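Local coordinates for GGDEF and EAL domain-containing protein (Vibrio cholerae O1 str. 2010EL-1786, PDB 6PWK), which binds the second messenger c-di-GMP as a LapD-type GGDEF-EAL receptor and probably controls large adhesins in cell adhesion and biofilm formation, at residues 141-146 and 174-179; 46-51 and 99-104; 186-191 and 237-242; 112-117 and 168-173. One frame throughout, in Å; residues are numbered along the deposited sequence.

Interaction 1 (141-146 and 174-179); sequences SNKRQS and SSDTDK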
# COMPACT_ATOMS: atom_id res chain seq x y z
N SER A 141 26.92 7.04 18.25
CA SER A 141 27.65 8.02 19.03
C SER A 141 28.43 8.92 18.09
O SER A 141 29.16 8.43 17.23
CB SER A 141 28.60 7.35 20.02
OG SER A 141 29.68 6.74 19.35
N ASN A 142 28.26 10.23 18.25
CA ASN A 142 28.93 11.20 17.39
C ASN A 142 30.32 11.46 17.96
O ASN A 142 30.47 12.18 18.95
CB ASN A 142 28.12 12.49 17.29
CG ASN A 142 28.47 13.31 16.06
OD1 ASN A 142 28.86 12.76 15.03
ND2 ASN A 142 28.33 14.62 16.16
N LYS A 143 31.33 10.87 17.34
CA LYS A 143 32.72 11.06 17.73
C LYS A 143 33.53 11.79 16.67
O LYS A 143 34.75 11.90 16.79
CB LYS A 143 33.37 9.71 18.06
CG LYS A 143 32.64 8.92 19.14
CD LYS A 143 33.57 7.90 19.80
CE LYS A 143 32.82 7.01 20.79
NZ LYS A 143 32.15 5.86 20.11
N ARG A 144 32.87 12.30 15.63
CA ARG A 144 33.48 13.17 14.63
C ARG A 144 32.48 14.26 14.28
O ARG A 144 31.30 14.19 14.64
CB ARG A 144 33.90 12.39 13.38
CG ARG A 144 35.05 11.41 13.59
CD ARG A 144 35.48 10.76 12.29
NE ARG A 144 36.65 9.91 12.47
CZ ARG A 144 37.25 9.24 11.49
NH1 ARG A 144 36.79 9.30 10.25
NH2 ARG A 144 38.32 8.49 11.76
N GLN A 145 32.95 15.29 13.59
CA GLN A 145 32.07 16.37 13.15
C GLN A 145 31.26 15.88 11.96
O GLN A 145 31.81 15.63 10.88
CB GLN A 145 32.87 17.62 12.80
CG GLN A 145 32.01 18.87 12.67
CD GLN A 145 32.77 20.06 12.14
OE1 GLN A 145 33.51 19.96 11.16
NE2 GLN A 145 32.59 21.21 12.78
N SER A 146 29.95 15.74 12.15
CA SER A 146 29.07 15.17 11.14
C SER A 146 27.94 16.13 10.82
O SER A 146 27.48 16.89 11.68
CB SER A 146 28.50 13.82 11.62
OG SER A 146 29.52 12.97 12.09
N SER A 174 29.46 3.74 15.60
CA SER A 174 30.09 5.00 15.98
C SER A 174 30.33 5.85 14.74
O SER A 174 30.61 5.33 13.66
CB SER A 174 31.41 4.74 16.71
OG SER A 174 32.04 5.95 17.07
N SER A 175 30.21 7.17 14.90
CA SER A 175 30.31 8.07 13.76
C SER A 175 31.69 8.02 13.10
O SER A 175 31.83 8.45 11.95
CB SER A 175 30.00 9.50 14.18
OG SER A 175 31.17 10.18 14.59
N ASP A 176 32.70 7.52 13.80
CA ASP A 176 34.05 7.41 13.27
C ASP A 176 34.30 6.09 12.55
O ASP A 176 35.45 5.82 12.17
CB ASP A 176 35.07 7.60 14.39
CG ASP A 176 34.83 6.68 15.58
OD1 ASP A 176 34.09 5.69 15.42
OD2 ASP A 176 35.36 6.96 16.67
N THR A 177 33.27 5.28 12.35
CA THR A 177 33.45 3.94 11.81
C THR A 177 34.03 3.99 10.40
O THR A 177 33.79 4.93 9.64
CB THR A 177 32.12 3.18 11.80
OG1 THR A 177 32.34 1.84 11.34
CG2 THR A 177 31.11 3.86 10.88
N ASP A 178 34.81 2.97 10.07
CA ASP A 178 35.30 2.80 8.71
C ASP A 178 34.29 2.10 7.81
O ASP A 178 34.51 2.04 6.60
CB ASP A 178 36.61 2.00 8.71
CG ASP A 178 37.78 2.80 9.27
OD1 ASP A 178 37.72 4.04 9.23
OD2 ASP A 178 38.75 2.17 9.74
N LYS A 179 33.20 1.59 8.37
CA LYS A 179 32.18 0.91 7.58
C LYS A 179 31.50 1.89 6.63
O LYS A 179 31.33 3.07 6.94
CB LYS A 179 31.14 0.26 8.49
CG LYS A 179 31.65 -0.96 9.24
CD LYS A 179 30.54 -1.66 10.01
CE LYS A 179 29.99 -0.78 11.12
NZ LYS A 179 28.92 -1.47 11.90
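S175 OG is gripped by three groups of residues 141-146. It accepts from the backbone N of K143 at 2.8 Å. R144 N adds a weak bond at 2.9 Å, bent to 124°. S175 OG in turn gives a weak bond to N142 OD1. A chi1 of 90° puts this hydroxyl between its own backbone N and carbonyl carbon, facing the turning 142-144 backbone. S175 N also donates to S141 O at 2.8 Å, nearly along the C=O axis. S146 OG meets N142 OD1 in the carbonyl plane. The K143 chain bends at chi4 (84°), and this places NZ 3.0 Å from S174 OG and 2.7 Å from S141 OG, with a bond to each. S174 OG passes a bond on to D176 OD1, which it meets from above the carboxylate plane. The R144 side chain crosses D176 at about a right angle, with D176 O 3.9 Å above the centre of one guanidinium face. S174 to T177 form a type I turn at the end of strand 171-174. Strands 136-142 and 171-174 run parallel in the GGDEF sheet, and N142 reaches back to G43 O and packs on helices 28-41 and 148-164.

Interaction 2 (46-51 and 99-104); sequences GVAILQ and IIMPNM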
# COMPACT_ATOMS: atom_id res chain seq x y z
N GLY A 46 25.35 11.37 21.77
CA GLY A 46 24.85 10.32 20.92
C GLY A 46 23.43 10.59 20.45
O GLY A 46 22.76 11.51 20.92
N VAL A 47 22.99 9.75 19.52
CA VAL A 47 21.68 9.87 18.90
C VAL A 47 21.14 8.47 18.67
O VAL A 47 21.90 7.53 18.42
CB VAL A 47 21.76 10.70 17.59
CG1 VAL A 47 22.06 9.82 16.39
CG2 VAL A 47 20.50 11.51 17.39
N ALA A 48 19.82 8.32 18.80
CA ALA A 48 19.21 7.00 18.77
C ALA A 48 17.86 7.06 18.07
O ALA A 48 17.20 8.11 18.05
CB ALA A 48 19.03 6.42 20.18
N ILE A 49 17.45 5.93 17.50
CA ILE A 49 16.15 5.79 16.85
C ILE A 49 15.52 4.48 17.30
O ILE A 49 16.19 3.44 17.35
CB ILE A 49 16.27 5.85 15.31
CG1 ILE A 49 14.89 5.81 14.66
CG2 ILE A 49 17.15 4.72 14.78
CD1 ILE A 49 14.92 5.96 13.16
N LEU A 50 14.24 4.53 17.64
CA LEU A 50 13.48 3.37 18.09
C LEU A 50 12.28 3.19 17.18
O LEU A 50 11.47 4.11 17.03
CB LEU A 50 13.03 3.54 19.54
CG LEU A 50 12.05 2.49 20.06
CD1 LEU A 50 12.75 1.15 20.22
CD2 LEU A 50 11.42 2.93 21.38
N GLN A 51 12.16 2.02 16.57
CA GLN A 51 11.05 1.71 15.68
C GLN A 51 10.12 0.71 16.34
O GLN A 51 10.56 -0.36 16.78
CB GLN A 51 11.53 1.16 14.34
CG GLN A 51 10.39 0.70 13.45
CD GLN A 51 10.84 0.28 12.07
OE1 GLN A 51 12.01 0.42 11.72
NE2 GLN A 51 9.91 -0.23 11.28
N ILE A 99 15.78 10.21 19.26
CA ILE A 99 16.28 10.55 20.59
C ILE A 99 17.65 11.18 20.45
O ILE A 99 18.52 10.66 19.74
CB ILE A 99 16.35 9.30 21.50
CG1 ILE A 99 14.94 8.74 21.74
CG2 ILE A 99 17.01 9.64 22.82
CD1 ILE A 99 14.93 7.32 22.24
N ILE A 100 17.85 12.32 21.13
CA ILE A 100 19.13 13.02 21.16
C ILE A 100 19.63 13.02 22.60
O ILE A 100 18.89 13.40 23.51
CB ILE A 100 19.01 14.46 20.62
CG1 ILE A 100 18.31 14.47 19.27
CG2 ILE A 100 20.39 15.09 20.51
CD1 ILE A 100 18.04 15.86 18.73
N MET A 101 20.88 12.59 22.79
CA MET A 101 21.49 12.49 24.12
C MET A 101 22.82 13.22 24.12
O MET A 101 23.87 12.63 23.82
CB MET A 101 21.67 11.02 24.51
CG MET A 101 20.37 10.25 24.65
SD MET A 101 20.55 8.52 24.21
CE MET A 101 20.93 8.66 22.47
N PRO A 102 22.82 14.51 24.43
CA PRO A 102 24.06 15.28 24.43
C PRO A 102 24.90 15.01 25.67
O PRO A 102 24.41 14.62 26.73
CB PRO A 102 23.59 16.74 24.41
CG PRO A 102 22.12 16.68 24.08
CD PRO A 102 21.64 15.38 24.62
N ASN A 103 26.21 15.23 25.51
CA ASN A 103 27.19 15.10 26.59
C ASN A 103 27.20 13.68 27.16
O ASN A 103 27.27 13.48 28.38
CB ASN A 103 26.93 16.12 27.69
CG ASN A 103 26.66 17.51 27.14
OD1 ASN A 103 25.67 18.15 27.50
ND2 ASN A 103 27.54 17.98 26.26
N MET A 104 27.13 12.68 26.28
CA MET A 104 27.21 11.28 26.67
C MET A 104 28.15 10.55 25.73
O MET A 104 28.02 10.65 24.51
CB MET A 104 25.83 10.62 26.65
CG MET A 104 24.79 11.30 27.53
SD MET A 104 23.58 10.14 28.21
CE MET A 104 24.22 9.93 29.88
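V47 and I100 face each other as a non-hydrogen-bonded antiparallel pair, with V47 CG2 4.1 Å from I100 CG1. The two side chains approach at a slant. V47 has CG1 between the backbone N and the carbonyl carbon (chi1 88°), and its other branch, CG2, does the touching. CG2 also lies close to the backbone of strand 96-102, at I99 O.

A48, I99 and M101 occupy the other face. The methyl of A48 meets I99 CB at 4.1 Å and M101 CE at 3.7 Å. M101 bends at chi2 (148°) and again at chi3 (-65°). The second bend turns CE back across the strand pair to A48 CB and to G46 O, 3.7 Å away. G46 has no side chain there, and the methionine tip lies beside it.

Two hydrogen-bonded pairs flank V47-I100. G46 N reaches M101 O at 2.8 Å and M101 N reaches G46 O at 2.9 Å. A48 and I99 exchange a second reciprocal pair of backbone bonds.

These are neighbouring strands of the GGDEF domain's central sheet. Helix 106-118 packs on the M101 side through L109, V112 and I116. Y31 of helix 28-41 packs on V47 and I100 on the other. I49, further along strand 45-51, belongs to a c-di-GMP pocket.

The polar work between the strands is thus done by the backbone, while the side chains on both faces are aliphatic or thioether groups suited to a buried core.

Interaction 3 (186-191 and 237-242); sequences QWKTLV and FALEQL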
# COMPACT_ATOMS: atom_id res chain seq x y z
N GLN A 186 21.02 5.76 -1.80
CA GLN A 186 22.40 5.46 -2.16
C GLN A 186 22.63 3.95 -2.24
O GLN A 186 23.30 3.47 -3.16
CB GLN A 186 23.37 6.11 -1.18
CG GLN A 186 23.47 7.62 -1.32
CD GLN A 186 24.30 8.25 -0.22
OE1 GLN A 186 24.32 7.77 0.92
NE2 GLN A 186 24.99 9.33 -0.55
N TRP A 187 22.09 3.20 -1.27
CA TRP A 187 22.21 1.75 -1.31
C TRP A 187 21.57 1.18 -2.57
O TRP A 187 22.15 0.33 -3.25
CB TRP A 187 21.57 1.12 -0.07
CG TRP A 187 22.44 1.10 1.15
CD1 TRP A 187 22.20 1.72 2.33
CD2 TRP A 187 23.69 0.41 1.30
NE1 TRP A 187 23.22 1.46 3.22
CE2 TRP A 187 24.15 0.66 2.61
CE3 TRP A 187 24.46 -0.40 0.46
CZ2 TRP A 187 25.34 0.14 3.09
CZ3 TRP A 187 25.65 -0.91 0.94
CH2 TRP A 187 26.08 -0.64 2.25
N LYS A 188 20.36 1.65 -2.91
CA LYS A 188 19.67 1.15 -4.09
C LYS A 188 20.48 1.42 -5.36
O LYS A 188 20.58 0.56 -6.23
CB LYS A 188 18.28 1.78 -4.19
CG LYS A 188 17.48 1.30 -5.39
CD LYS A 188 16.25 2.17 -5.60
CE LYS A 188 15.54 1.81 -6.90
NZ LYS A 188 14.65 2.90 -7.37
N THR A 189 21.06 2.62 -5.46
CA THR A 189 21.88 2.94 -6.63
C THR A 189 23.09 2.01 -6.72
O THR A 189 23.44 1.54 -7.81
CB THR A 189 22.33 4.40 -6.58
OG1 THR A 189 21.19 5.25 -6.49
CG2 THR A 189 23.13 4.76 -7.82
N LEU A 190 23.73 1.73 -5.58
CA LEU A 190 24.90 0.85 -5.58
C LEU A 190 24.52 -0.57 -6.00
O LEU A 190 25.25 -1.20 -6.77
CB LEU A 190 25.56 0.85 -4.21
CG LEU A 190 26.79 -0.05 -4.06
CD1 LEU A 190 27.86 0.36 -5.06
CD2 LEU A 190 27.33 -0.01 -2.64
N VAL A 191 23.38 -1.07 -5.51
CA VAL A 191 22.93 -2.41 -5.90
C VAL A 191 22.62 -2.45 -7.39
O VAL A 191 23.00 -3.41 -8.09
CB VAL A 191 21.71 -2.83 -5.06
CG1 VAL A 191 21.21 -4.19 -5.50
CG2 VAL A 191 22.07 -2.84 -3.59
N PHE A 237 17.49 -3.64 3.68
CA PHE A 237 16.52 -2.74 4.29
C PHE A 237 16.18 -1.59 3.36
O PHE A 237 15.02 -1.15 3.29
CB PHE A 237 17.05 -2.21 5.62
CG PHE A 237 18.02 -1.08 5.47
CD1 PHE A 237 19.32 -1.31 5.04
CD2 PHE A 237 17.64 0.22 5.76
CE1 PHE A 237 20.21 -0.27 4.90
CE2 PHE A 237 18.53 1.27 5.62
CZ PHE A 237 19.82 1.03 5.19
N ALA A 238 17.17 -1.09 2.62
CA ALA A 238 16.93 0.02 1.71
C ALA A 238 16.08 -0.41 0.52
O ALA A 238 15.21 0.34 0.07
CB ALA A 238 18.26 0.61 1.23
N LEU A 239 16.31 -1.62 0.01
CA LEU A 239 15.55 -2.08 -1.15
C LEU A 239 14.10 -2.34 -0.80
O LEU A 239 13.19 -2.04 -1.59
CB LEU A 239 16.20 -3.34 -1.73
CG LEU A 239 17.67 -3.21 -2.15
CD1 LEU A 239 18.12 -4.44 -2.91
CD2 LEU A 239 17.88 -1.95 -2.99
N GLU A 240 13.84 -2.92 0.38
CA GLU A 240 12.46 -3.18 0.78
C GLU A 240 11.73 -1.89 1.11
O GLU A 240 10.54 -1.76 0.81
CB GLU A 240 12.43 -4.15 1.96
CG GLU A 240 12.86 -5.56 1.62
CD GLU A 240 12.57 -6.54 2.74
OE1 GLU A 240 13.29 -6.52 3.76
OE2 GLU A 240 11.61 -7.33 2.60
N GLN A 241 12.41 -0.94 1.74
CA GLN A 241 11.77 0.33 2.07
C GLN A 241 11.45 1.13 0.81
O GLN A 241 10.52 1.95 0.82
CB GLN A 241 12.66 1.14 3.01
CG GLN A 241 11.88 1.96 4.02
CD GLN A 241 11.19 1.08 5.05
OE1 GLN A 241 11.76 0.11 5.54
NE2 GLN A 241 9.95 1.42 5.39
N LEU A 242 12.20 0.91 -0.26
CA LEU A 242 11.97 1.60 -1.53
C LEU A 242 11.22 0.73 -2.53
O LEU A 242 11.13 1.10 -3.71
CB LEU A 242 13.30 2.05 -2.13
CG LEU A 242 14.13 3.02 -1.28
CD1 LEU A 242 15.48 3.30 -1.95
CD2 LEU A 242 13.38 4.32 -1.03
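Helix 184-197 packs across helix 232-241 of the EAL domain through W187, K188 and V191 on one side and F237, A238, L239 and L242 on the other. The short axes cross at -102° and pass 8.8 Å apart. W187 CB meets the A238 methyl at 3.6 Å. The indole then extends toward F237, and its CD1 lies 3.8 Å from F237 CZ. The two side chains cross at about a right angle, with the indole's five-membered ring and the phenyl ring inclined at 75°.

Helix 184-197 follows the last strand of the GGDEF sheet, 171-174, and precedes strand 200-209 of the EAL sheet. G183, K184 and Q185 belong to a c-di-GMP pocket together with GGDEF residues such as D156. W187 NE1 is hydrogen-bonded to N157 OD1 on helix 148-164, and F237 packs on D156, N157 and A160 of that same helix. The aromatic pair therefore lies at a junction between the two domains.

Farther along, L239 reaches out with both methyls. CD2 settles against K188 CA at 3.7 Å and K188 CB at 3.9 Å. CD1 meets V191 CG1 tip to tip at 4.0 Å. The extended aliphatic part of K188 also carries L242 CD1, which lies 3.9 Å from K188 CB and equally near CD. L242 is the first residue to leave the helical conformation. Its side chain touches K184 and comes to about 5 Å, nearest atoms, from a bound c-di-GMP.

Interaction 4 (112-117 and 168-173); sequences VAESII and LNYGFI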
# COMPACT_ATOMS: atom_id res chain seq x y z
N VAL A 112 21.60 4.12 28.58
CA VAL A 112 20.36 4.75 28.16
C VAL A 112 19.61 3.87 27.17
O VAL A 112 18.40 3.67 27.28
CB VAL A 112 20.64 6.15 27.58
CG1 VAL A 112 19.37 6.76 27.02
CG2 VAL A 112 21.25 7.05 28.64
N ALA A 113 20.33 3.30 26.20
CA ALA A 113 19.71 2.40 25.24
C ALA A 113 19.23 1.12 25.92
O ALA A 113 18.18 0.58 25.56
CB ALA A 113 20.68 2.07 24.11
N GLU A 114 19.99 0.62 26.90
CA GLU A 114 19.55 -0.54 27.65
C GLU A 114 18.29 -0.23 28.45
O GLU A 114 17.38 -1.06 28.55
CB GLU A 114 20.66 -1.03 28.58
CG GLU A 114 20.79 -2.53 28.67
CD GLU A 114 21.42 -3.13 27.42
OE1 GLU A 114 22.53 -2.68 27.05
OE2 GLU A 114 20.82 -4.04 26.82
N SER A 115 18.21 0.98 29.01
CA SER A 115 17.03 1.37 29.77
C SER A 115 15.83 1.58 28.86
O SER A 115 14.69 1.35 29.29
CB SER A 115 17.31 2.63 30.58
OG SER A 115 17.64 3.71 29.72
N ILE A 116 16.05 2.02 27.62
CA ILE A 116 14.94 2.19 26.68
C ILE A 116 14.25 0.85 26.43
O ILE A 116 13.03 0.74 26.53
CB ILE A 116 15.44 2.82 25.37
CG1 ILE A 116 15.83 4.28 25.58
CG2 ILE A 116 14.37 2.71 24.29
CD1 ILE A 116 16.47 4.91 24.37
N ILE A 117 15.04 -0.18 26.12
CA ILE A 117 14.46 -1.47 25.73
C ILE A 117 13.71 -2.09 26.90
O ILE A 117 12.57 -2.55 26.74
CB ILE A 117 15.57 -2.40 25.21
CG1 ILE A 117 16.23 -1.78 23.98
CG2 ILE A 117 15.00 -3.77 24.89
CD1 ILE A 117 17.64 -2.25 23.75
N LEU A 168 20.96 -9.01 19.14
CA LEU A 168 21.44 -7.78 19.74
C LEU A 168 20.27 -7.00 20.33
O LEU A 168 19.21 -6.89 19.71
CB LEU A 168 22.16 -6.92 18.70
CG LEU A 168 23.33 -7.52 17.93
CD1 LEU A 168 23.86 -6.53 16.91
CD2 LEU A 168 24.43 -7.96 18.88
N ASN A 169 20.47 -6.47 21.53
CA ASN A 169 19.47 -5.57 22.10
C ASN A 169 19.32 -4.32 21.24
O ASN A 169 18.21 -3.79 21.10
CB ASN A 169 19.84 -5.19 23.53
CG ASN A 169 19.77 -6.37 24.48
OD1 ASN A 169 18.72 -6.66 25.04
ND2 ASN A 169 20.90 -7.05 24.67
N TYR A 170 20.41 -3.85 20.65
CA TYR A 170 20.39 -2.64 19.83
C TYR A 170 21.56 -2.69 18.86
O TYR A 170 22.55 -3.40 19.08
CB TYR A 170 20.46 -1.38 20.69
CG TYR A 170 21.62 -1.38 21.66
CD1 TYR A 170 21.50 -1.96 22.92
CD2 TYR A 170 22.84 -0.81 21.32
CE1 TYR A 170 22.56 -1.97 23.80
CE2 TYR A 170 23.90 -0.81 22.20
CZ TYR A 170 23.75 -1.39 23.44
OH TYR A 170 24.81 -1.41 24.32
N GLY A 171 21.45 -1.93 17.79
CA GLY A 171 22.51 -1.78 16.81
C GLY A 171 23.31 -0.52 17.09
O GLY A 171 22.76 0.58 17.10
N PHE A 172 24.61 -0.69 17.30
CA PHE A 172 25.51 0.40 17.65
C PHE A 172 26.50 0.63 16.51
O PHE A 172 27.19 -0.30 16.09
CB PHE A 172 26.26 0.10 18.95
CG PHE A 172 27.04 1.27 19.49
CD1 PHE A 172 28.29 1.59 18.98
CD2 PHE A 172 26.53 2.03 20.53
CE1 PHE A 172 29.00 2.67 19.48
CE2 PHE A 172 27.24 3.10 21.04
CZ PHE A 172 28.48 3.42 20.52
N ILE A 173 26.56 1.87 16.03
CA ILE A 173 27.56 2.31 15.07
C ILE A 173 28.13 3.63 15.57
O ILE A 173 27.38 4.53 15.94
CB ILE A 173 26.98 2.49 13.66
CG1 ILE A 173 26.38 1.18 13.14
CG2 ILE A 173 28.05 2.99 12.69
CD1 ILE A 173 25.85 1.27 11.72
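Y170 meets helix 106-118 with one face and one edge of its ring. The A113 methyl stands over the face, in a CH-pi contact, 4.3 Å from the ring centroid and only 10° off the ring normal. I117 CD1 comes to the ring edge, 4.0 Å from Y170 CD1. E114 OE1 also lies at the edge, 3.3 Å from Y170 CE1. The other oxygen, E114 OE2, lies 3.5 Å from N169 CG, with the carboxylate turned 83° against the amide. I117 CD1 also reaches the N169 backbone, 3.1 Å from N169 O, and lies 3.7 Å from N169 CB.

The Y170 chi1 of 53° puts CG between the backbone N and the carbonyl carbon. From there the ring lies against the helix just as the chain enters strand 171-174. Within this chain it is one outermost strand of the five-stranded GGDEF sheet, and helix 106-118 packs on one face of that sheet. G171 and I173 bond through their backbones to the adjacent strand 136-142. L137 of that strand packs on A113 and I117, and V139 packs on Y170. K110, one turn before A113 and E114, also touches Y170 and forms a cation-pi pair with F172.

Interactions 1, 2 and 4 share the five-stranded sheet of the GGDEF domain. Interaction 2 joins strands 45-51 and 96-102, and interaction 1 lies at the ends of 136-142 and 171-174. Helix 106-118 in interaction 4 packs on interaction 2, with centres about 10 Å apart. Interactions 1 and 4 also touch, with centres about 17 Å apart. Their segments alternate along the chain. Interaction 2 closes before both of them, and interaction 3 opens last, in the EAL domain. Its centre is 22 to 25 Å from the other three. Residues 174-179 lead from strand 171-174 toward helix 184-197. Interactions 1 and 3 therefore lie near the join of the domains, consistent with a two-domain c-di-GMP receptor.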